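Local coordinates for protein aldose 1-epimerase (Caenorhabditis elegans, PDB 1LUR) that probably interconverts the alpha and beta anomers of aldose sugars such as galactose, acting as a mutarotase, at residues Ala11-Ile15 with Phe53-Phe59; Thr81-Asp85 with Thr163-Leu167; His186-Glu191 with Tyr255-Glu261; Pro204-Ile208 with Phe313-Pro317. All blocks are in the same frame, centred on the assembly; numbering follows the deposited sequence.

Contact 1 of 4, residues Ala11-Ile15 with Phe53-Phe59; sequences ASGFI and FDTIDEF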
loop_
_atom_site.group_PDB
_atom_site.type_symbol
_atom_site.label_atom_id
_atom_site.label_comp_id
_atom_site.label_asym_id
_atom_site.label_seq_id
_atom_site.Cartn_x
_atom_site.Cartn_y
_atom_site.Cartn_z
ATOM N N ALA A 11 -17.618 -11.833 -15.507
ATOM C CA ALA A 11 -16.147 -11.588 -15.499
ATOM C C ALA A 11 -15.849 -10.100 -15.659
ATOM O O ALA A 11 -16.726 -9.322 -16.043
ATOM C CB ALA A 11 -15.484 -12.377 -16.625
ATOM N N SER A 12 -14.614 -9.709 -15.351
ATOM C CA SER A 12 -14.194 -8.313 -15.463
ATOM C C SER A 12 -13.054 -8.231 -16.477
ATOM O O SER A 12 -13.045 -8.963 -17.471
ATOM C CB SER A 12 -13.709 -7.781 -14.112
ATOM O OG SER A 12 -12.435 -8.311 -13.786
ATOM N N GLY A 13 -12.093 -7.348 -16.221
ATOM C CA GLY A 13 -10.974 -7.210 -17.136
ATOM C C GLY A 13 -10.013 -6.091 -16.784
ATOM O O GLY A 13 -10.399 -5.086 -16.184
ATOM N N PHE A 14 -8.751 -6.271 -17.158
ATOM C CA PHE A 14 -7.727 -5.274 -16.886
ATOM C C PHE A 14 -8.100 -3.961 -17.555
ATOM O O PHE A 14 -8.641 -3.947 -18.659
ATOM C CB PHE A 14 -6.371 -5.743 -17.415
ATOM C CG PHE A 14 -5.759 -6.865 -16.622
ATOM C CD1 PHE A 14 -5.374 -6.670 -15.298
ATOM C CD2 PHE A 14 -5.556 -8.114 -17.203
ATOM C CE1 PHE A 14 -4.793 -7.704 -14.563
ATOM C CE2 PHE A 14 -4.976 -9.157 -16.476
ATOM C CZ PHE A 14 -4.593 -8.952 -15.152
ATOM N N ILE A 15 -7.822 -2.858 -16.874
ATOM C CA ILE A 15 -8.122 -1.539 -17.404
ATOM C C ILE A 15 -6.796 -0.799 -17.500
ATOM O O ILE A 15 -6.031 -0.754 -16.537
ATOM C CB ILE A 15 -9.067 -0.758 -16.478
ATOM C CG1 ILE A 15 -10.361 -1.549 -16.272
ATOM C CG2 ILE A 15 -9.363 0.611 -17.071
ATOM C CD1 ILE A 15 -11.358 -0.877 -15.340
ATOM N N PHE A 53 0.510 -10.697 -11.714
ATOM C CA PHE A 53 0.213 -11.938 -12.411
ATOM C C PHE A 53 -0.234 -11.638 -13.830
ATOM O O PHE A 53 -0.796 -10.577 -14.103
ATOM C CB PHE A 53 -0.883 -12.694 -11.660
ATOM C CG PHE A 53 -0.547 -12.956 -10.220
ATOM C CD1 PHE A 53 0.458 -13.856 -9.879
ATOM C CD2 PHE A 53 -1.206 -12.268 -9.204
ATOM C CE1 PHE A 53 0.805 -14.072 -8.546
ATOM C CE2 PHE A 53 -0.869 -12.474 -7.867
ATOM C CZ PHE A 53 0.141 -13.379 -7.536
ATOM N N ASP A 54 0.015 -12.578 -14.734
ATOM C CA ASP A 54 -0.363 -12.405 -16.130
ATOM C C ASP A 54 -1.863 -12.603 -16.374
ATOM O O ASP A 54 -2.392 -12.143 -17.383
ATOM C CB ASP A 54 0.462 -13.359 -17.009
ATOM C CG ASP A 54 1.959 -13.043 -16.979
ATOM O OD1 ASP A 54 2.760 -13.875 -17.453
ATOM O OD2 ASP A 54 2.341 -11.958 -16.488
ATOM N N THR A 55 -2.552 -13.270 -15.450
ATOM C CA THR A 55 -3.987 -13.502 -15.607
ATOM C C THR A 55 -4.820 -12.927 -14.461
ATOM O O THR A 55 -4.329 -12.749 -13.350
ATOM C CB THR A 55 -4.310 -15.010 -15.707
ATOM O OG1 THR A 55 -4.173 -15.616 -14.415
ATOM C CG2 THR A 55 -3.365 -15.695 -16.683
ATOM N N ILE A 56 -6.091 -12.659 -14.743
ATOM C CA ILE A 56 -7.006 -12.109 -13.752
ATOM C C ILE A 56 -7.283 -13.089 -12.620
ATOM O O ILE A 56 -7.264 -12.723 -11.446
ATOM C CB ILE A 56 -8.356 -11.730 -14.395
ATOM C CG1 ILE A 56 -8.159 -10.565 -15.367
ATOM C CG2 ILE A 56 -9.367 -11.374 -13.319
ATOM C CD1 ILE A 56 -9.432 -10.130 -16.078
ATOM N N ASP A 57 -7.545 -14.339 -12.973
ATOM C CA ASP A 57 -7.828 -15.347 -11.964
ATOM C C ASP A 57 -6.696 -15.487 -10.949
ATOM O O ASP A 57 -6.951 -15.679 -9.759
ATOM C CB ASP A 57 -8.112 -16.693 -12.630
ATOM C CG ASP A 57 -9.082 -17.539 -11.831
ATOM O OD1 ASP A 57 -8.715 -17.992 -10.725
ATOM O OD2 ASP A 57 -10.221 -17.739 -12.306
ATOM N N GLU A 58 -5.451 -15.386 -11.412
ATOM C CA GLU A 58 -4.304 -15.507 -10.514
ATOM C C GLU A 58 -4.352 -14.414 -9.454
ATOM O O GLU A 58 -3.907 -14.612 -8.323
ATOM C CB GLU A 58 -2.991 -15.400 -11.290
ATOM C CG GLU A 58 -2.737 -16.545 -12.251
ATOM C CD GLU A 58 -1.465 -16.355 -13.048
ATOM O OE1 GLU A 58 -0.368 -16.548 -12.484
ATOM O OE2 GLU A 58 -1.564 -16.000 -14.240
ATOM N N PHE A 59 -4.883 -13.258 -9.835
ATOM C CA PHE A 59 -4.997 -12.129 -8.918
ATOM C C PHE A 59 -6.083 -12.431 -7.895
ATOM O O PHE A 59 -5.921 -12.156 -6.704
ATOM C CB PHE A 59 -5.355 -10.854 -9.685
ATOM C CG PHE A 59 -4.166 -10.024 -10.076
ATOM C CD1 PHE A 59 -3.482 -9.276 -9.122
ATOM C CD2 PHE A 59 -3.731 -9.981 -11.397
ATOM C CE1 PHE A 59 -2.387 -8.499 -9.476
ATOM C CE2 PHE A 59 -2.634 -9.207 -11.763
ATOM C CZ PHE A 59 -1.962 -8.463 -10.800
#
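A single aromatic ring, F14, is laid across the first turn of a short helix from the loop leading into strand 15-18. I56 CG1 sits over one face of this ring, 4.0 Å from the F14 centroid and 26° off its normal, which defines a CH-pi contact. At the ring edge, F14 CE1 meets F59 CE2 at 3.8 Å; the two planes are inclined at 74° with centroids 6.0 Å apart, an oblique pair. I56 also reaches the backbone ahead of F14, its CD1 lying 3.5 Å from G13 CA. The segments share no hydrogen bond, so the join is apolar. The helix start is held locally by a capping box: E58 N donates to T55 OG1, whose position is less certain, and T55 N returns a weak bond to E58 OE2 (3.1 Å). Beneath, F14 and F59 both rest on L28 and A35, so helix 56-61 and the chain entering strand 15-18 lie together against strands 24-28 and 33-40 of a four-stranded antiparallel sheet.

Contact 2 of 4, residues Thr81-Asp85 with Thr163-Leu167; sequences TLHFD and TPGLL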
loop_
_atom_site.group_PDB
_atom_site.type_symbol
_atom_site.label_atom_id
_atom_site.label_comp_id
_atom_site.label_asym_id
_atom_site.label_seq_id
_atom_site.Cartn_x
_atom_site.Cartn_y
_atom_site.Cartn_z
ATOM N N THR A 81 -9.536 -7.808 18.087
ATOM C CA THR A 81 -10.518 -7.166 18.948
ATOM C C THR A 81 -10.195 -5.686 19.115
ATOM O O THR A 81 -9.027 -5.304 19.151
ATOM C CB THR A 81 -10.541 -7.794 20.347
ATOM O OG1 THR A 81 -10.536 -9.224 20.228
ATOM C CG2 THR A 81 -11.795 -7.348 21.099
ATOM N N LEU A 82 -11.229 -4.861 19.215
ATOM C CA LEU A 82 -11.058 -3.426 19.386
ATOM C C LEU A 82 -12.288 -2.858 20.061
ATOM O O LEU A 82 -13.320 -3.524 20.159
ATOM C CB LEU A 82 -10.846 -2.731 18.029
ATOM C CG LEU A 82 -11.981 -2.757 17.000
ATOM C CD1 LEU A 82 -13.024 -1.679 17.322
ATOM C CD2 LEU A 82 -11.400 -2.521 15.612
ATOM N N HIS A 83 -12.168 -1.629 20.539
ATOM C CA HIS A 83 -13.270 -0.965 21.197
ATOM C C HIS A 83 -13.584 0.273 20.376
ATOM O O HIS A 83 -12.692 1.062 20.073
ATOM C CB HIS A 83 -12.888 -0.580 22.628
ATOM C CG HIS A 83 -12.512 -1.752 23.481
ATOM N ND1 HIS A 83 -11.250 -2.307 23.469
ATOM C CD2 HIS A 83 -13.243 -2.502 24.339
ATOM C CE1 HIS A 83 -11.220 -3.349 24.284
ATOM N NE2 HIS A 83 -12.417 -3.489 24.824
ATOM N N PHE A 84 -14.846 0.428 19.992
ATOM C CA PHE A 84 -15.250 1.580 19.205
ATOM C C PHE A 84 -16.501 2.202 19.804
ATOM O O PHE A 84 -17.536 1.546 19.901
ATOM C CB PHE A 84 -15.529 1.171 17.756
ATOM C CG PHE A 84 -15.917 2.319 16.875
ATOM C CD1 PHE A 84 -14.963 3.235 16.445
ATOM C CD2 PHE A 84 -17.246 2.521 16.521
ATOM C CE1 PHE A 84 -15.329 4.340 15.679
ATOM C CE2 PHE A 84 -17.621 3.621 15.755
ATOM C CZ PHE A 84 -16.663 4.531 15.335
ATOM N N ASP A 85 -16.399 3.464 20.204
ATOM C CA ASP A 85 -17.531 4.168 20.789
ATOM C C ASP A 85 -18.146 3.416 21.984
ATOM O O ASP A 85 -19.367 3.318 22.110
ATOM C CB ASP A 85 -18.587 4.425 19.704
ATOM C CG ASP A 85 -18.183 5.549 18.738
ATOM O OD1 ASP A 85 -17.075 6.113 18.898
ATOM O OD2 ASP A 85 -18.977 5.866 17.823
ATOM N N THR A 163 -23.086 5.205 8.865
ATOM C CA THR A 163 -22.921 4.732 10.232
ATOM C C THR A 163 -21.445 4.864 10.621
ATOM O O THR A 163 -20.562 4.526 9.830
ATOM C CB THR A 163 -23.350 3.260 10.335
ATOM O OG1 THR A 163 -24.625 3.098 9.700
ATOM C CG2 THR A 163 -23.462 2.830 11.792
ATOM N N PRO A 164 -21.167 5.359 11.842
ATOM C CA PRO A 164 -19.814 5.559 12.378
ATOM C C PRO A 164 -18.990 4.278 12.403
ATOM O O PRO A 164 -19.486 3.223 12.781
ATOM C CB PRO A 164 -20.064 6.070 13.795
ATOM C CG PRO A 164 -21.434 6.644 13.742
ATOM C CD PRO A 164 -22.179 5.693 12.857
ATOM N N GLY A 165 -17.722 4.383 12.023
ATOM C CA GLY A 165 -16.868 3.212 12.019
ATOM C C GLY A 165 -15.409 3.595 11.871
ATOM O O GLY A 165 -15.028 4.733 12.136
ATOM N N LEU A 166 -14.597 2.641 11.441
ATOM C CA LEU A 166 -13.172 2.880 11.257
ATOM C C LEU A 166 -12.797 2.674 9.792
ATOM O O LEU A 166 -13.361 1.818 9.120
ATOM C CB LEU A 166 -12.365 1.907 12.134
ATOM C CG LEU A 166 -12.577 1.933 13.654
ATOM C CD1 LEU A 166 -12.029 0.664 14.283
ATOM C CD2 LEU A 166 -11.894 3.165 14.250
ATOM N N LEU A 167 -11.867 3.482 9.290
ATOM C CA LEU A 167 -11.423 3.354 7.907
ATOM C C LEU A 167 -9.988 3.859 7.792
ATOM O O LEU A 167 -9.687 5.034 8.051
ATOM C CB LEU A 167 -12.327 4.119 6.929
ATOM C CG LEU A 167 -12.098 3.715 5.458
ATOM C CD1 LEU A 167 -12.731 2.357 5.192
ATOM C CD2 LEU A 167 -12.692 4.751 4.520
#
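Two small two-stranded antiparallel ladders meet here in the all-beta mutarotase fold: the hairpin 81-84/87-90 and the pair 165-166/320-321. Their touching parts run 153° apart, yet the closest CA atoms, F84 and G165, are 7.5 Å apart and share no hydrogen bond, so this is packing through side chains and not one continuous sheet. Along 163-167, contact starts at P164. Its carbonyl O is 3.5 Å from F84 CE2, and P164 CB is 4.0 Å from the same carbon; P164 CB also lies 4.2 Å from D85 OD2. D85, with left-handed backbone angles (54°/43°) where the hairpin turns, sends its carboxylate to R322 in a salt bridge. G165 follows, its N 3.5 Å from F84 CZ, an oblique approach to the ring, while its backbone pairs with L321. A CB on G165 would point away from F84, so the ring meets main chain here. L166 then points back toward the hairpin, wedged between two residues of strand 81-84 that also face it. Its CD2 touches F84 CD1 at 3.8 Å, and L166 CD1 closes on L82 CD2 at 3.5 Å.

Contact 3 of 4, residues His186-Glu191 with Tyr255-Glu261; sequences HFLEME and YLRFWSE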
loop_
_atom_site.group_PDB
_atom_site.type_symbol
_atom_site.label_atom_id
_atom_site.label_comp_id
_atom_site.label_asym_id
_atom_site.label_seq_id
_atom_site.Cartn_x
_atom_site.Cartn_y
_atom_site.Cartn_z
ATOM N N HIS A 186 18.790 -2.111 -4.246
ATOM C CA HIS A 186 18.054 -0.865 -4.432
ATOM C C HIS A 186 18.392 0.114 -3.317
ATOM O O HIS A 186 18.672 -0.289 -2.186
ATOM C CB HIS A 186 16.546 -1.115 -4.418
ATOM C CG HIS A 186 16.006 -1.662 -5.698
ATOM N ND1 HIS A 186 16.416 -2.866 -6.227
ATOM C CD2 HIS A 186 15.064 -1.180 -6.543
ATOM C CE1 HIS A 186 15.748 -3.104 -7.342
ATOM N NE2 HIS A 186 14.921 -2.097 -7.556
ATOM N N PHE A 187 18.371 1.402 -3.638
ATOM C CA PHE A 187 18.670 2.426 -2.651
ATOM C C PHE A 187 17.351 2.992 -2.157
ATOM O O PHE A 187 16.389 3.105 -2.921
ATOM C CB PHE A 187 19.496 3.557 -3.263
ATOM C CG PHE A 187 20.957 3.241 -3.407
ATOM C CD1 PHE A 187 21.397 2.307 -4.338
ATOM C CD2 PHE A 187 21.895 3.890 -2.614
ATOM C CE1 PHE A 187 22.754 2.029 -4.481
ATOM C CE2 PHE A 187 23.253 3.620 -2.748
ATOM C CZ PHE A 187 23.682 2.687 -3.685
ATOM N N LEU A 188 17.305 3.347 -0.881
ATOM C CA LEU A 188 16.094 3.903 -0.303
ATOM C C LEU A 188 16.445 5.045 0.631
ATOM O O LEU A 188 17.382 4.948 1.426
ATOM C CB LEU A 188 15.326 2.820 0.462
ATOM C CG LEU A 188 13.950 3.182 1.030
ATOM C CD1 LEU A 188 12.999 3.567 -0.101
ATOM C CD2 LEU A 188 13.398 1.989 1.804
ATOM N N GLU A 189 15.697 6.135 0.520
ATOM C CA GLU A 189 15.916 7.305 1.355
ATOM C C GLU A 189 14.560 7.793 1.842
ATOM O O GLU A 189 13.654 8.040 1.043
ATOM C CB GLU A 189 16.623 8.408 0.562
ATOM C CG GLU A 189 16.843 9.685 1.349
ATOM C CD GLU A 189 18.010 10.498 0.821
ATOM O OE1 GLU A 189 19.164 10.033 0.951
ATOM O OE2 GLU A 189 17.777 11.596 0.277
HETATM N N MSE A 190 14.420 7.926 3.157
HETATM C CA MSE A 190 13.165 8.379 3.743
HETATM C C MSE A 190 13.305 9.438 4.815
HETATM O O MSE A 190 14.241 9.420 5.614
HETATM C CB MSE A 190 12.420 7.198 4.359
HETATM C CG MSE A 190 11.268 6.663 3.547
HETATM SE SE MSE A 190 10.040 5.717 4.713
HETATM C CE MSE A 190 8.899 7.195 5.211
ATOM N N GLU A 191 12.352 10.359 4.840
ATOM C CA GLU A 191 12.360 11.419 5.827
ATOM C C GLU A 191 11.574 10.854 7.010
ATOM O O GLU A 191 10.432 11.246 7.258
ATOM C CB GLU A 191 11.665 12.665 5.281
ATOM C CG GLU A 191 12.225 13.169 3.960
ATOM C CD GLU A 191 13.728 13.347 3.996
ATOM O OE1 GLU A 191 14.230 13.942 4.974
ATOM O OE2 GLU A 191 14.405 12.896 3.044
ATOM N N TYR A 255 8.892 12.478 0.546
ATOM C CA TYR A 255 9.179 11.836 1.825
ATOM C C TYR A 255 9.937 10.537 1.636
ATOM O O TYR A 255 10.575 10.039 2.563
ATOM C CB TYR A 255 7.885 11.548 2.577
ATOM C CG TYR A 255 7.082 12.778 2.882
ATOM C CD1 TYR A 255 7.683 13.902 3.451
ATOM C CD2 TYR A 255 5.714 12.824 2.617
ATOM C CE1 TYR A 255 6.943 15.041 3.748
ATOM C CE2 TYR A 255 4.967 13.955 2.911
ATOM C CZ TYR A 255 5.588 15.061 3.476
ATOM O OH TYR A 255 4.847 16.187 3.764
ATOM N N LEU A 256 9.860 9.989 0.429
ATOM C CA LEU A 256 10.537 8.743 0.117
ATOM C C LEU A 256 11.037 8.706 -1.320
ATOM O O LEU A 256 10.344 9.134 -2.243
ATOM C CB LEU A 256 9.594 7.563 0.372
ATOM C CG LEU A 256 10.039 6.165 -0.067
ATOM C CD1 LEU A 256 9.258 5.117 0.710
ATOM C CD2 LEU A 256 9.817 5.987 -1.562
ATOM N N ARG A 257 12.248 8.185 -1.490
ATOM C CA ARG A 257 12.885 8.061 -2.798
ATOM C C ARG A 257 13.420 6.634 -2.866
ATOM O O ARG A 257 14.193 6.211 -2.006
ATOM C CB ARG A 257 14.027 9.074 -2.925
ATOM C CG ARG A 257 13.609 10.501 -2.569
ATOM C CD ARG A 257 14.810 11.430 -2.421
ATOM N NE ARG A 257 14.452 12.713 -1.811
ATOM C CZ ARG A 257 14.019 12.857 -0.559
ATOM N NH1 ARG A 257 13.888 11.797 0.230
ATOM N NH2 ARG A 257 13.717 14.063 -0.092
ATOM N N PHE A 258 12.994 5.896 -3.884
ATOM C CA PHE A 258 13.402 4.509 -4.089
ATOM C C PHE A 258 13.953 4.420 -5.511
ATOM O O PHE A 258 13.283 4.813 -6.466
ATOM C CB PHE A 258 12.167 3.613 -3.920
ATOM C CG PHE A 258 12.453 2.136 -3.928
ATOM C CD1 PHE A 258 13.452 1.595 -3.121
ATOM C CD2 PHE A 258 11.675 1.275 -4.695
ATOM C CE1 PHE A 258 13.666 0.215 -3.080
ATOM C CE2 PHE A 258 11.880 -0.104 -4.661
ATOM C CZ PHE A 258 12.879 -0.636 -3.849
ATOM N N TRP A 259 15.171 3.912 -5.665
ATOM C CA TRP A 259 15.745 3.812 -7.002
ATOM C C TRP A 259 16.740 2.677 -7.191
ATOM O O TRP A 259 17.199 2.058 -6.228
ATOM C CB TRP A 259 16.405 5.147 -7.373
ATOM C CG TRP A 259 17.655 5.455 -6.593
ATOM C CD1 TRP A 259 18.938 5.118 -6.930
ATOM C CD2 TRP A 259 17.741 6.148 -5.341
ATOM N NE1 TRP A 259 19.815 5.561 -5.968
ATOM C CE2 TRP A 259 19.107 6.196 -4.981
ATOM C CE3 TRP A 259 16.796 6.732 -4.487
ATOM C CZ2 TRP A 259 19.551 6.806 -3.802
ATOM C CZ3 TRP A 259 17.240 7.340 -3.313
ATOM C CH2 TRP A 259 18.606 7.372 -2.984
ATOM N N SER A 260 17.066 2.423 -8.454
ATOM C CA SER A 260 18.005 1.376 -8.839
ATOM C C SER A 260 19.061 1.938 -9.791
ATOM O O SER A 260 18.732 2.374 -10.896
ATOM C CB SER A 260 17.255 0.238 -9.534
ATOM O OG SER A 260 18.138 -0.558 -10.304
ATOM N N GLU A 261 20.323 1.935 -9.365
ATOM C CA GLU A 261 21.394 2.452 -10.214
ATOM C C GLU A 261 21.459 1.594 -11.468
ATOM O O GLU A 261 21.881 2.056 -12.531
ATOM C CB GLU A 261 22.740 2.417 -9.481
ATOM C CG GLU A 261 22.805 3.341 -8.272
ATOM C CD GLU A 261 24.120 3.242 -7.522
ATOM O OE1 GLU A 261 24.595 2.108 -7.297
ATOM O OE2 GLU A 261 24.670 4.297 -7.137
#
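Five main-chain hydrogen bonds tie strands 187-190 and 256-259, whose axes run antiparallel at 176°: F187 N to W259 O (2.9 Å), W259 N to F187 O (3.1 Å), and E189 N to R257 O, R257 N to E189 O and E191 N to Y255 O (2.9 Å each). R257 NH1 adds a salt bridge to E191 OE2 at 3.1 Å, though at 134° its hydrogen bond is weak; E189 OE2, 3.9 Å from R257 NH1, makes a long, purely electrostatic pair. F187 and W259 share the face of E189 and R257: the F187 ring and W259 five-membered ring are near parallel (14°, centroids 5.2 Å apart) but slid until they barely overlap. On the face of L188, M190, L256 and F258, L188 CD1 touches F258 CD1 at 3.6 Å, and selenomethionine M190 CG meets L256 CB at 3.7 Å. L188, M190 and L256 pack on L278 of the seven-stranded sheet. Within the nine-stranded sheet the pair lies between strands 222-223 and 265-271, Y255 and L256 forming a classic bulge opposite I269.

Contact 4 of 4, residues Pro204-Ile208 with Phe313-Pro317; sequences PTGAI and FDHFP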
loop_
_atom_site.group_PDB
_atom_site.type_symbol
_atom_site.label_atom_id
_atom_site.label_comp_id
_atom_site.label_asym_id
_atom_site.label_seq_id
_atom_site.Cartn_x
_atom_site.Cartn_y
_atom_site.Cartn_z
ATOM N N PRO A 204 1.936 -4.227 16.065
ATOM C CA PRO A 204 2.396 -3.093 16.868
ATOM C C PRO A 204 2.220 -3.310 18.364
ATOM O O PRO A 204 1.251 -3.924 18.806
ATOM C CB PRO A 204 1.545 -1.940 16.352
ATOM C CG PRO A 204 1.358 -2.297 14.900
ATOM C CD PRO A 204 1.055 -3.777 14.973
ATOM N N THR A 205 3.162 -2.795 19.142
ATOM C CA THR A 205 3.108 -2.928 20.591
ATOM C C THR A 205 2.566 -1.637 21.196
ATOM O O THR A 205 2.203 -1.593 22.370
ATOM C CB THR A 205 4.507 -3.177 21.167
ATOM O OG1 THR A 205 5.366 -2.091 20.799
ATOM C CG2 THR A 205 5.078 -4.471 20.626
ATOM N N GLY A 206 2.516 -0.585 20.382
ATOM C CA GLY A 206 2.024 0.699 20.849
ATOM C C GLY A 206 3.173 1.652 21.130
ATOM O O GLY A 206 2.966 2.828 21.442
ATOM N N ALA A 207 4.393 1.142 21.011
ATOM C CA ALA A 207 5.590 1.937 21.248
ATOM C C ALA A 207 6.141 2.524 19.952
ATOM O O ALA A 207 5.995 1.936 18.879
ATOM C CB ALA A 207 6.661 1.075 21.915
ATOM N N ILE A 208 6.759 3.696 20.060
ATOM C CA ILE A 208 7.348 4.373 18.911
ATOM C C ILE A 208 8.831 4.450 19.237
ATOM O O ILE A 208 9.208 4.855 20.340
ATOM C CB ILE A 208 6.811 5.809 18.731
ATOM C CG1 ILE A 208 5.300 5.786 18.481
ATOM C CG2 ILE A 208 7.530 6.485 17.563
ATOM C CD1 ILE A 208 4.892 5.054 17.222
ATOM N N PHE A 313 -4.745 1.495 19.744
ATOM C CA PHE A 313 -4.003 2.419 20.592
ATOM C C PHE A 313 -4.546 3.827 20.411
ATOM O O PHE A 313 -4.448 4.402 19.325
ATOM C CB PHE A 313 -2.515 2.346 20.239
ATOM C CG PHE A 313 -1.932 0.963 20.368
ATOM C CD1 PHE A 313 -1.794 0.137 19.255
ATOM C CD2 PHE A 313 -1.559 0.466 21.616
ATOM C CE1 PHE A 313 -1.297 -1.158 19.382
ATOM C CE2 PHE A 313 -1.063 -0.831 21.750
ATOM C CZ PHE A 313 -0.931 -1.643 20.632
ATOM N N ASP A 314 -5.120 4.383 21.475
ATOM C CA ASP A 314 -5.680 5.725 21.391
ATOM C C ASP A 314 -4.684 6.859 21.217
ATOM O O ASP A 314 -5.094 7.995 20.966
ATOM C CB ASP A 314 -6.595 6.011 22.586
ATOM C CG ASP A 314 -5.875 5.935 23.900
ATOM O OD1 ASP A 314 -4.792 6.545 24.022
ATOM O OD2 ASP A 314 -6.402 5.271 24.818
ATOM N N HIS A 315 -3.387 6.577 21.351
ATOM C CA HIS A 315 -2.398 7.639 21.182
ATOM C C HIS A 315 -1.953 7.683 19.723
ATOM O O HIS A 315 -1.194 8.562 19.321
ATOM C CB HIS A 315 -1.186 7.459 22.107
ATOM C CG HIS A 315 -0.483 6.148 21.956
ATOM N ND1 HIS A 315 -1.059 4.946 22.313
ATOM C CD2 HIS A 315 0.770 5.854 21.533
ATOM C CE1 HIS A 315 -0.190 3.970 22.117
ATOM N NE2 HIS A 315 0.929 4.495 21.645
ATOM N N PHE A 316 -2.414 6.712 18.938
ATOM C CA PHE A 316 -2.076 6.658 17.516
ATOM C C PHE A 316 -3.204 7.462 16.887
ATOM O O PHE A 316 -4.185 7.780 17.562
ATOM C CB PHE A 316 -2.118 5.220 16.985
ATOM C CG PHE A 316 -0.859 4.431 17.235
ATOM C CD1 PHE A 316 0.162 4.937 18.035
ATOM C CD2 PHE A 316 -0.707 3.164 16.678
ATOM C CE1 PHE A 316 1.315 4.189 18.276
ATOM C CE2 PHE A 316 0.439 2.411 16.913
ATOM C CZ PHE A 316 1.454 2.924 17.716
ATOM N N PRO A 317 -3.093 7.798 15.591
ATOM C CA PRO A 317 -4.148 8.575 14.932
ATOM C C PRO A 317 -5.552 7.979 15.008
ATOM O O PRO A 317 -5.736 6.762 14.922
ATOM C CB PRO A 317 -3.655 8.672 13.486
ATOM C CG PRO A 317 -2.182 8.661 13.634
ATOM C CD PRO A 317 -1.961 7.577 14.677
#
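The chain turns a corner at G206, whose backbone angles (102°/-5°) would jam a CB against the preceding carbonyl oxygen. Facing it, F313 to F316 form a type I beta turn, closed by F316 N to F313 O at 3.1 Å; the nearest CA atoms of the two segments, G206 and F313, are 6.3 Å apart. The turn presents three side chains to the corner. F313 lays one ring face on the glycine: G206 CA is 3.6 Å from the F313 centroid and 14° off the normal, a close CH-pi contact. An ideal CB on G206 would fall 2.6 Å from F313 CE2, a clash, so glycine is needed here too. In the mutarotase beta-sandwich, this corner divides strand 204-205 from strand 207-210, an outermost strand of a seven-stranded sheet within this chain; T205 and A207 both pair through their backbones with E197 of strand 194-198. Across the gap, H315 NE2 donates to G206 O at 2.6 Å with a 161° angle, placing the oxygen near the plane of the imidazole. On the far side of the corner, I208 CD1 meets F316 CE1 at 3.8 Å, and the F316 ring also meets that of H307.

Overall arrangement
Contact 3 alone is made by strand pairing, with main-chain bonds inside the nine-stranded sheet, charged and aromatic side chains on the face of E189 and R257, and apolar packing on that of L188 and L256. Contacts 1, 2 and 4 rely on phenylalanine rings meeting main chain or aliphatic groups. Contact 2 is buried and apolar, while contacts 1, 3 and 4 are partly buried; contact 4 adds a single histidine-to-carbonyl bond. Contacts 2 and 4 are neighbours, centres 16 Å apart on the same side of the chain's centre: 163-167 contains strand 165-166, which pairs with strand 320-321, just after 313-317. Contacts 1 and 4, 37 Å between centres, lie on opposite sides of the chain's centre.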